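Local coordinates for Cow rumen GH26 endo-mannanase (Metagenome, PDB 6UEH), which probably hydrolyses internal beta-1,4-mannosidic linkages of mannans such as galactomannan, as an endo-mannanase of glycoside hydrolase family 26 with an accessory domain, at residues T11-D16 and F125-V130; D18-P23 and A47-N52; G232-A237 and E480-S485. All blocks are in the same frame, centred on the assembly; numbering follows the deposited sequence.

Contact 1 (T11-D16 and F125-V130); sequences TIEAED and FDTITV. With CA (calcium ion), chain B.
Ile12 and Ile128 face each other as an antiparallel hydrogen-bonded pair: Ile12 N donates to Ile128 O and Ile128 N to Ile12 O, both at 2.9 Å. Their side chains run side by side on the face that meets Phe51, with Ile12 CG1 4.0 Å from Ile128 CB. On the other face Thr11 OG1 and Thr129 OG1 share a hydrogen bond of 2.9 Å; each hydroxyl lies anti to its own carbonyl carbon, which brings the two oxygens together.

Past Glu13 the chain enters a 3-10 turn, and Ala14 N gives a straight bond (167° at the hydrogen) to Asp126 O, approaching from above the carbonyl plane. That oxygen also binds the calcium ion, at 2.7 Å, so one carbonyl serves both the backbone and the metal. Asp126 OD1 is a closer ligand at 2.3 Å. Glu13 binds through OE1 alone, while Glu15 grips the ion with both OE1 and OE2. The second carboxylate oxygens, Glu13 OE2 and Asp126 OD2, are hydrogen-bonded elsewhere in the structure. The calcium thus probably offsets the repulsion among three carboxylates, and the carbonyls of Ser37 and Gly40 complete the protein ligands. Such a calcium site, joining the first and last strands of a beta-sandwich, is characteristic of CBM6-type carbohydrate-binding modules.

Contact 2 (D18-P23 and A47-N52); sequences DGAGEP and APISFN
Pro48 meets Gly19 with its carbonyl oxygen directed at the glycine, 4.0 Å from Gly19 CA; a CB there would clash with Pro48 O, and the positive phi of Gly19 (93°) already presses that position against the preceding carbonyl. At Ile49 the strand begins. Ile49 CA makes a CA-H...O contact with Asp18 O, and the CG2 branch, anti to the carbonyl carbon, packs beside Ala20, 4.1 Å from its CB.

Ser50 makes the one beta bridge, an antiparallel hydrogen-bonded pair with Asp18, by which the loop after strand 10-13 is tied to edge strand 49-55 of the four-stranded sheet in the CBM6 beta-sandwich. Asp18 N donates to Ser50 O at 2.8 Å and Ser50 N to Asp18 O at 3.0 Å; both bonds are bent at the hydrogen (136° and 143°). Ser50 OG sits 3.7 Å from Asp18 CB and hydrogen-bonds two waters: one donates to Asp18 OD2 at 2.6 Å, the other only weakly to Asp18 O.

Contact 3 (G232-A237 and E480-S485); sequences GGIATA and EDLPFS
Leu482 supplies most of the apolar packing, reaching from the C-terminal loop to the start of strand 234-238. Of its two methyls CD1 does most of the touching: anti to CA (chi2 -176°), at the end of an extended branch, it lies 3.8 Å from Ile234 CG1 and equally close to Gly233 CA. CD2 meets the tip of the isoleucine, Ile234 CD1, at 4.0 Å. The two side chains cross at a slant, with the leucine CD1 on the CG1 methylene and CD2 against the terminal methyl. Tyr160 of helix 152-164 also packs on Leu482, and Leu157 of the same helix on Ile234, so the pair belongs to the apolar layer between the parallel barrel strands and the surrounding helices.

The second kind of contact is of carbon on backbone carbonyls. Gly232 O faces Leu482 CD1 at 3.4 Å and Phe484 CB at 3.7 Å, lying between the two residues, and it approaches the phenylalanine ring obliquely. In the reverse sense, Ser485 O comes to 3.4 Å from Gly232 CA.

Backbone shape makes this approach possible. Gly232 is the first residue to leave helical angles after helix 220-230 and has a positive phi (73°); a CB on it would point into the other segment, 2.9 Å from Phe484 O and 3.0 Å from Ser485 O. With no side chain there, the CA atoms of Gly232 and Phe484 come within 4.8 Å.

No hydrogen bond or salt bridge joins the two segments; the salt bridge of Glu480 goes elsewhere, to Lys198. Between 232-237 and 480-485 the contact therefore rests on shape and van der Waals packing, with burial of the leucine and isoleucine side chains probably the main gain.

In the fold
Contacts 1 and 2 lie together in the N-terminal CBM6 domain, their centres 10 Å apart. Contact 2 is nested within the loop that contact 1 closes, and the two meet through Phe51 of strand 49-55, whose ring packs on Ile12 and Ile128, and through Ala20 CB against the carbonyls of Ala14 and Glu15. The two sheets of the sandwich thus pack on each other here. Contact 3 follows later in the chain, in the catalytic GH26 barrel, with its centre about 50 Å from contact 1 and 54 Å from contact 2, on the opposite side of the chain's centre. The contacts thus fall in two separate domains, and contact 3 shares no strand or residue with the other two.

Contact 1 (T11-D16 and F125-V130)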
loop_
_atom_site.group_PDB
_atom_site.type_symbol
_atom_site.label_atom_id
_atom_site.label_comp_id
_atom_site.label_asym_id
_atom_site.label_seq_id
_atom_site.Cartn_x
_atom_site.Cartn_y
_atom_site.Cartn_z
ATOM N N THR A 11 -22.326 -20.339 -13.836
ATOM C CA THR A 11 -21.299 -21.313 -14.179
ATOM C C THR A 11 -21.455 -21.781 -15.619
ATOM O O THR A 11 -22.551 -22.129 -16.055
ATOM C CB THR A 11 -21.340 -22.536 -13.240
ATOM O OG1 THR A 11 -21.114 -22.113 -11.891
ATOM C CG2 THR A 11 -20.272 -23.549 -13.628
ATOM N N ILE A 12 -20.352 -21.775 -16.357
ATOM C CA ILE A 12 -20.339 -22.312 -17.709
ATOM C C ILE A 12 -19.311 -23.420 -17.866
ATOM O O ILE A 12 -18.293 -23.443 -17.169
ATOM C CB ILE A 12 -20.023 -21.235 -18.744
ATOM C CG1 ILE A 12 -18.737 -20.506 -18.357
ATOM C CG2 ILE A 12 -21.165 -20.265 -18.857
ATOM C CD1 ILE A 12 -18.120 -19.767 -19.489
ATOM N N GLU A 13 -19.582 -24.337 -18.788
ATOM C CA GLU A 13 -18.566 -25.280 -19.220
ATOM C C GLU A 13 -17.568 -24.505 -20.068
ATOM O O GLU A 13 -17.957 -23.810 -21.003
ATOM C CB GLU A 13 -19.182 -26.436 -20.009
ATOM C CG GLU A 13 -20.229 -27.227 -19.238
ATOM C CD GLU A 13 -19.631 -28.085 -18.137
ATOM O OE1 GLU A 13 -18.402 -28.299 -18.148
ATOM O OE2 GLU A 13 -20.391 -28.546 -17.257
ATOM N N ALA A 14 -16.287 -24.598 -19.733
ATOM C CA ALA A 14 -15.283 -23.802 -20.431
ATOM C C ALA A 14 -15.178 -24.218 -21.894
ATOM O O ALA A 14 -14.841 -23.403 -22.752
ATOM C CB ALA A 14 -13.939 -23.916 -19.747
ATOM N N GLU A 15 -15.487 -25.482 -22.177
ATOM C CA GLU A 15 -15.454 -25.978 -23.549
ATOM C C GLU A 15 -16.521 -25.307 -24.415
ATOM O O GLU A 15 -16.476 -25.395 -25.642
ATOM C CB GLU A 15 -15.627 -27.503 -23.585
ATOM C CG GLU A 15 -16.912 -28.033 -22.948
ATOM C CD GLU A 15 -16.738 -28.387 -21.479
ATOM O OE1 GLU A 15 -15.829 -27.827 -20.831
ATOM O OE2 GLU A 15 -17.505 -29.236 -20.976
ATOM N N ASP A 16 -17.473 -24.630 -23.778
ATOM C CA ASP A 16 -18.516 -23.914 -24.507
ATOM C C ASP A 16 -18.152 -22.447 -24.760
ATOM O O ASP A 16 -18.895 -21.728 -25.431
ATOM C CB ASP A 16 -19.846 -23.996 -23.755
ATOM C CG ASP A 16 -20.417 -25.404 -23.731
ATOM O OD1 ASP A 16 -20.049 -26.212 -24.609
ATOM O OD2 ASP A 16 -21.238 -25.700 -22.836
ATOM N N PHE A 125 -9.173 -25.797 -18.590
ATOM C CA PHE A 125 -10.332 -25.215 -17.926
ATOM C C PHE A 125 -11.560 -26.103 -18.108
ATOM O O PHE A 125 -12.019 -26.317 -19.228
ATOM C CB PHE A 125 -10.607 -23.809 -18.465
ATOM C CG PHE A 125 -9.497 -22.833 -18.204
ATOM C CD1 PHE A 125 -8.375 -22.804 -19.015
ATOM C CD2 PHE A 125 -9.575 -21.942 -17.146
ATOM C CE1 PHE A 125 -7.351 -21.911 -18.773
ATOM C CE2 PHE A 125 -8.554 -21.045 -16.902
ATOM C CZ PHE A 125 -7.440 -21.028 -17.718
ATOM N N ASP A 126 -12.079 -26.626 -16.999
ATOM C CA ASP A 126 -13.256 -27.489 -17.029
ATOM C C ASP A 126 -14.534 -26.661 -16.976
ATOM O O ASP A 126 -15.385 -26.756 -17.859
ATOM C CB ASP A 126 -13.218 -28.482 -15.863
ATOM C CG ASP A 126 -14.403 -29.432 -15.861
ATOM O OD1 ASP A 126 -15.011 -29.640 -16.932
ATOM O OD2 ASP A 126 -14.722 -29.980 -14.784
ATOM N N THR A 127 -14.663 -25.861 -15.922
ATOM C CA THR A 127 -15.780 -24.937 -15.773
ATOM C C THR A 127 -15.279 -23.584 -15.283
ATOM O O THR A 127 -14.175 -23.476 -14.749
ATOM C CB THR A 127 -16.838 -25.456 -14.779
ATOM O OG1 THR A 127 -16.228 -25.658 -13.499
ATOM C CG2 THR A 127 -17.446 -26.770 -15.259
ATOM N N ILE A 128 -16.096 -22.555 -15.472
ATOM C CA ILE A 128 -15.798 -21.221 -14.967
ATOM C C ILE A 128 -17.018 -20.704 -14.210
ATOM O O ILE A 128 -18.150 -20.874 -14.663
ATOM C CB ILE A 128 -15.427 -20.251 -16.105
ATOM C CG1 ILE A 128 -14.262 -20.815 -16.925
ATOM C CG2 ILE A 128 -15.088 -18.874 -15.550
ATOM C CD1 ILE A 128 -14.098 -20.166 -18.286
ATOM N N THR A 129 -16.790 -20.090 -13.053
ATOM C CA THR A 129 -17.888 -19.625 -12.212
ATOM C C THR A 129 -17.749 -18.149 -11.855
ATOM O O THR A 129 -16.688 -17.701 -11.419
ATOM C CB THR A 129 -17.983 -20.456 -10.913
ATOM O OG1 THR A 129 -18.324 -21.809 -11.238
ATOM C CG2 THR A 129 -19.043 -19.894 -9.982
ATOM N N VAL A 130 -18.828 -17.397 -12.055
ATOM C CA VAL A 130 -18.871 -15.990 -11.675
ATOM C C VAL A 130 -19.938 -15.767 -10.607
ATOM O O VAL A 130 -21.107 -16.102 -10.802
ATOM C CB VAL A 130 -19.161 -15.081 -12.885
ATOM C CG1 VAL A 130 -19.118 -13.617 -12.475
ATOM C CG2 VAL A 130 -18.166 -15.350 -14.004
HETATM CA CA CA B . -16.300 -29.137 -18.775
#

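Contact 2 (D18-P23 and A47-N52)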
loop_
_atom_site.group_PDB
_atom_site.type_symbol
_atom_site.label_atom_id
_atom_site.label_comp_id
_atom_site.label_asym_id
_atom_site.label_seq_id
_atom_site.Cartn_x
_atom_site.Cartn_y
_atom_site.Cartn_z
ATOM N N ASP A 18 -16.396 -19.053 -26.253
ATOM C CA ASP A 18 -15.977 -18.607 -27.574
ATOM C C ASP A 18 -14.478 -18.840 -27.732
ATOM O O ASP A 18 -13.690 -18.429 -26.882
ATOM C CB ASP A 18 -16.308 -17.127 -27.790
ATOM C CG ASP A 18 -17.800 -16.844 -27.746
ATOM O OD1 ASP A 18 -18.598 -17.761 -28.032
ATOM O OD2 ASP A 18 -18.176 -15.695 -27.432
ATOM N N GLY A 19 -14.090 -19.514 -28.810
ATOM C CA GLY A 19 -12.687 -19.752 -29.095
ATOM C C GLY A 19 -12.162 -21.068 -28.553
ATOM O O GLY A 19 -11.009 -21.422 -28.790
ATOM N N ALA A 20 -13.007 -21.793 -27.826
ATOM C CA ALA A 20 -12.602 -23.056 -27.217
ATOM C C ALA A 20 -12.590 -24.203 -28.226
ATOM O O ALA A 20 -11.804 -25.141 -28.097
ATOM C CB ALA A 20 -13.517 -23.397 -26.048
ATOM N N GLY A 21 -13.461 -24.123 -29.228
ATOM C CA GLY A 21 -13.594 -25.188 -30.206
ATOM C C GLY A 21 -14.218 -26.435 -29.605
ATOM O O GLY A 21 -14.951 -26.355 -28.619
ATOM N N GLU A 22 -13.928 -27.591 -30.192
ATOM C CA GLU A 22 -14.465 -28.852 -29.687
ATOM C C GLU A 22 -13.841 -29.211 -28.342
ATOM O O GLU A 22 -12.667 -28.924 -28.102
ATOM C CB GLU A 22 -14.242 -29.979 -30.697
ATOM C CG GLU A 22 -15.129 -29.876 -31.928
ATOM C CD GLU A 22 -16.600 -29.744 -31.573
ATOM O OE1 GLU A 22 -17.124 -28.610 -31.626
ATOM O OE2 GLU A 22 -17.232 -30.768 -31.241
ATOM N N PRO A 23 -14.630 -29.838 -27.456
ATOM C CA PRO A 23 -14.151 -30.203 -26.117
ATOM C C PRO A 23 -12.962 -31.158 -26.154
ATOM O O PRO A 23 -12.916 -32.057 -26.996
ATOM C CB PRO A 23 -15.370 -30.887 -25.479
ATOM C CG PRO A 23 -16.540 -30.381 -26.249
ATOM C CD PRO A 23 -16.044 -30.205 -27.652
ATOM N N ALA A 47 -4.295 -19.182 -27.918
ATOM C CA ALA A 47 -5.423 -18.354 -28.332
ATOM C C ALA A 47 -6.445 -18.265 -27.204
ATOM O O ALA A 47 -6.687 -19.250 -26.513
ATOM C CB ALA A 47 -6.063 -18.912 -29.591
ATOM N N PRO A 48 -7.056 -17.083 -27.022
ATOM C CA PRO A 48 -7.950 -16.860 -25.880
ATOM C C PRO A 48 -9.271 -17.623 -25.957
ATOM O O PRO A 48 -9.720 -18.008 -27.038
ATOM C CB PRO A 48 -8.208 -15.351 -25.931
ATOM C CG PRO A 48 -8.056 -15.003 -27.370
ATOM C CD PRO A 48 -6.947 -15.886 -27.875
ATOM N N ILE A 49 -9.876 -17.842 -24.795
ATOM C CA ILE A 49 -11.247 -18.326 -24.713
ATOM C C ILE A 49 -12.037 -17.301 -23.914
ATOM O O ILE A 49 -11.484 -16.636 -23.034
ATOM C CB ILE A 49 -11.344 -19.717 -24.055
ATOM C CG1 ILE A 49 -10.825 -19.672 -22.617
ATOM C CG2 ILE A 49 -10.577 -20.750 -24.878
ATOM C CD1 ILE A 49 -10.964 -20.991 -21.873
ATOM N N SER A 50 -13.322 -17.153 -24.220
ATOM C CA SER A 50 -14.090 -16.092 -23.586
ATOM C C SER A 50 -15.585 -16.374 -23.496
ATOM O O SER A 50 -16.110 -17.262 -24.164
ATOM C CB SER A 50 -13.869 -14.778 -24.337
ATOM O OG SER A 50 -14.318 -14.881 -25.677
ATOM N N PHE A 51 -16.251 -15.595 -22.649
ATOM C CA PHE A 51 -17.702 -15.625 -22.517
ATOM C C PHE A 51 -18.180 -14.259 -22.047
ATOM O O PHE A 51 -17.385 -13.440 -21.580
ATOM C CB PHE A 51 -18.148 -16.720 -21.544
ATOM C CG PHE A 51 -17.692 -16.503 -20.126
ATOM C CD1 PHE A 51 -16.387 -16.785 -19.750
ATOM C CD2 PHE A 51 -18.578 -16.044 -19.161
ATOM C CE1 PHE A 51 -15.969 -16.597 -18.443
ATOM C CE2 PHE A 51 -18.164 -15.854 -17.854
ATOM C CZ PHE A 51 -16.859 -16.128 -17.493
ATOM N N ASN A 52 -19.479 -14.014 -22.172
ATOM C CA ASN A 52 -20.044 -12.729 -21.792
ATOM C C ASN A 52 -20.813 -12.765 -20.479
ATOM O O ASN A 52 -21.501 -13.740 -20.168
ATOM C CB ASN A 52 -20.961 -12.210 -22.899
ATOM C CG ASN A 52 -21.753 -10.991 -22.472
ATOM O OD1 ASN A 52 -21.223 -9.880 -22.417
ATOM N ND2 ASN A 52 -23.030 -11.192 -22.161
HETATM O O HOH W 1 -17.143 -14.118 -25.673
HETATM O O HOH W 2 -12.091 -15.421 -27.095
HETATM O O HOH W 3 -8.802 -20.757 -28.000
#

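Contact 3 (G232-A237 and E480-S485)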
loop_
_atom_site.group_PDB
_atom_site.type_symbol
_atom_site.label_atom_id
_atom_site.label_comp_id
_atom_site.label_asym_id
_atom_site.label_seq_id
_atom_site.Cartn_x
_atom_site.Cartn_y
_atom_site.Cartn_z
ATOM N N GLY A 232 -7.611 19.097 16.820
ATOM C CA GLY A 232 -8.304 17.826 16.933
ATOM C C GLY A 232 -8.034 16.881 15.778
ATOM O O GLY A 232 -8.847 16.007 15.475
ATOM N N GLY A 233 -6.882 17.053 15.138
ATOM C CA GLY A 233 -6.527 16.240 13.991
ATOM C C GLY A 233 -5.705 15.014 14.334
ATOM O O GLY A 233 -5.380 14.767 15.497
ATOM N N ILE A 234 -5.379 14.243 13.302
ATOM C CA ILE A 234 -4.562 13.046 13.431
ATOM C C ILE A 234 -3.196 13.302 12.804
ATOM O O ILE A 234 -3.110 13.872 11.720
ATOM C CB ILE A 234 -5.229 11.833 12.748
ATOM C CG1 ILE A 234 -6.590 11.543 13.387
ATOM C CG2 ILE A 234 -4.328 10.608 12.817
ATOM C CD1 ILE A 234 -7.358 10.431 12.709
ATOM N N ALA A 235 -2.131 12.888 13.483
ATOM C CA ALA A 235 -0.785 13.134 12.979
ATOM C C ALA A 235 -0.104 11.858 12.488
ATOM O O ALA A 235 -0.177 10.816 13.137
ATOM C CB ALA A 235 0.065 13.798 14.056
ATOM N N THR A 236 0.550 11.949 11.333
ATOM C CA THR A 236 1.446 10.895 10.871
ATOM C C THR A 236 2.801 11.519 10.551
ATOM O O THR A 236 2.884 12.704 10.226
ATOM C CB THR A 236 0.892 10.146 9.632
ATOM O OG1 THR A 236 1.742 9.036 9.318
ATOM C CG2 THR A 236 0.808 11.069 8.426
ATOM N N ALA A 237 3.872 10.740 10.663
ATOM C CA ALA A 237 5.193 11.290 10.385
ATOM C C ALA A 237 6.176 10.260 9.844
ATOM O O ALA A 237 6.250 9.129 10.331
ATOM C CB ALA A 237 5.761 11.940 11.638
ATOM N N GLU A 480 -13.322 18.023 10.367
ATOM C CA GLU A 480 -14.534 18.275 11.142
ATOM C C GLU A 480 -15.223 16.992 11.614
ATOM O O GLU A 480 -15.962 17.011 12.597
ATOM C CB GLU A 480 -15.518 19.106 10.315
ATOM C CG GLU A 480 -15.972 18.414 9.036
ATOM C CD GLU A 480 -17.003 19.213 8.261
ATOM O OE1 GLU A 480 -17.236 20.389 8.614
ATOM O OE2 GLU A 480 -17.580 18.659 7.299
ATOM N N ASP A 481 -14.982 15.886 10.914
ATOM C CA ASP A 481 -15.660 14.622 11.207
ATOM C C ASP A 481 -15.044 13.878 12.389
ATOM O O ASP A 481 -15.652 12.952 12.931
ATOM C CB ASP A 481 -15.645 13.708 9.976
ATOM C CG ASP A 481 -16.320 14.331 8.768
ATOM O OD1 ASP A 481 -17.299 15.088 8.945
ATOM O OD2 ASP A 481 -15.870 14.055 7.635
ATOM N N LEU A 482 -13.836 14.271 12.780
ATOM C CA LEU A 482 -13.116 13.580 13.843
ATOM C C LEU A 482 -13.751 13.835 15.210
ATOM O O LEU A 482 -14.370 14.874 15.428
ATOM C CB LEU A 482 -11.646 14.008 13.854
ATOM C CG LEU A 482 -10.838 13.659 12.601
ATOM C CD1 LEU A 482 -9.378 14.048 12.787
ATOM C CD2 LEU A 482 -10.964 12.177 12.261
ATOM N N PRO A 483 -13.610 12.875 16.135
ATOM C CA PRO A 483 -14.212 13.021 17.466
ATOM C C PRO A 483 -13.432 13.959 18.385
ATOM O O PRO A 483 -14.030 14.619 19.233
ATOM C CB PRO A 483 -14.190 11.590 18.026
ATOM C CG PRO A 483 -13.862 10.696 16.857
ATOM C CD PRO A 483 -13.040 11.532 15.937
ATOM N N PHE A 484 -12.115 14.012 18.209
ATOM C CA PHE A 484 -11.229 14.675 19.163
ATOM C C PHE A 484 -11.511 16.168 19.314
ATOM O O PHE A 484 -11.992 16.821 18.390
ATOM C CB PHE A 484 -9.770 14.452 18.756
ATOM C CG PHE A 484 -9.383 12.999 18.679
ATOM C CD1 PHE A 484 -8.989 12.310 19.816
ATOM C CD2 PHE A 484 -9.426 12.318 17.471
ATOM C CE1 PHE A 484 -8.638 10.969 19.750
ATOM C CE2 PHE A 484 -9.078 10.977 17.400
ATOM C CZ PHE A 484 -8.685 10.303 18.540
ATOM N N SER A 485 -11.199 16.698 20.494
ATOM C CA SER A 485 -11.523 18.079 20.834
ATOM C C SER A 485 -10.617 19.079 20.124
ATOM O O SER A 485 -9.419 18.848 19.962
ATOM C CB SER A 485 -11.435 18.289 22.348
ATOM O OG SER A 485 -10.110 18.100 22.814
#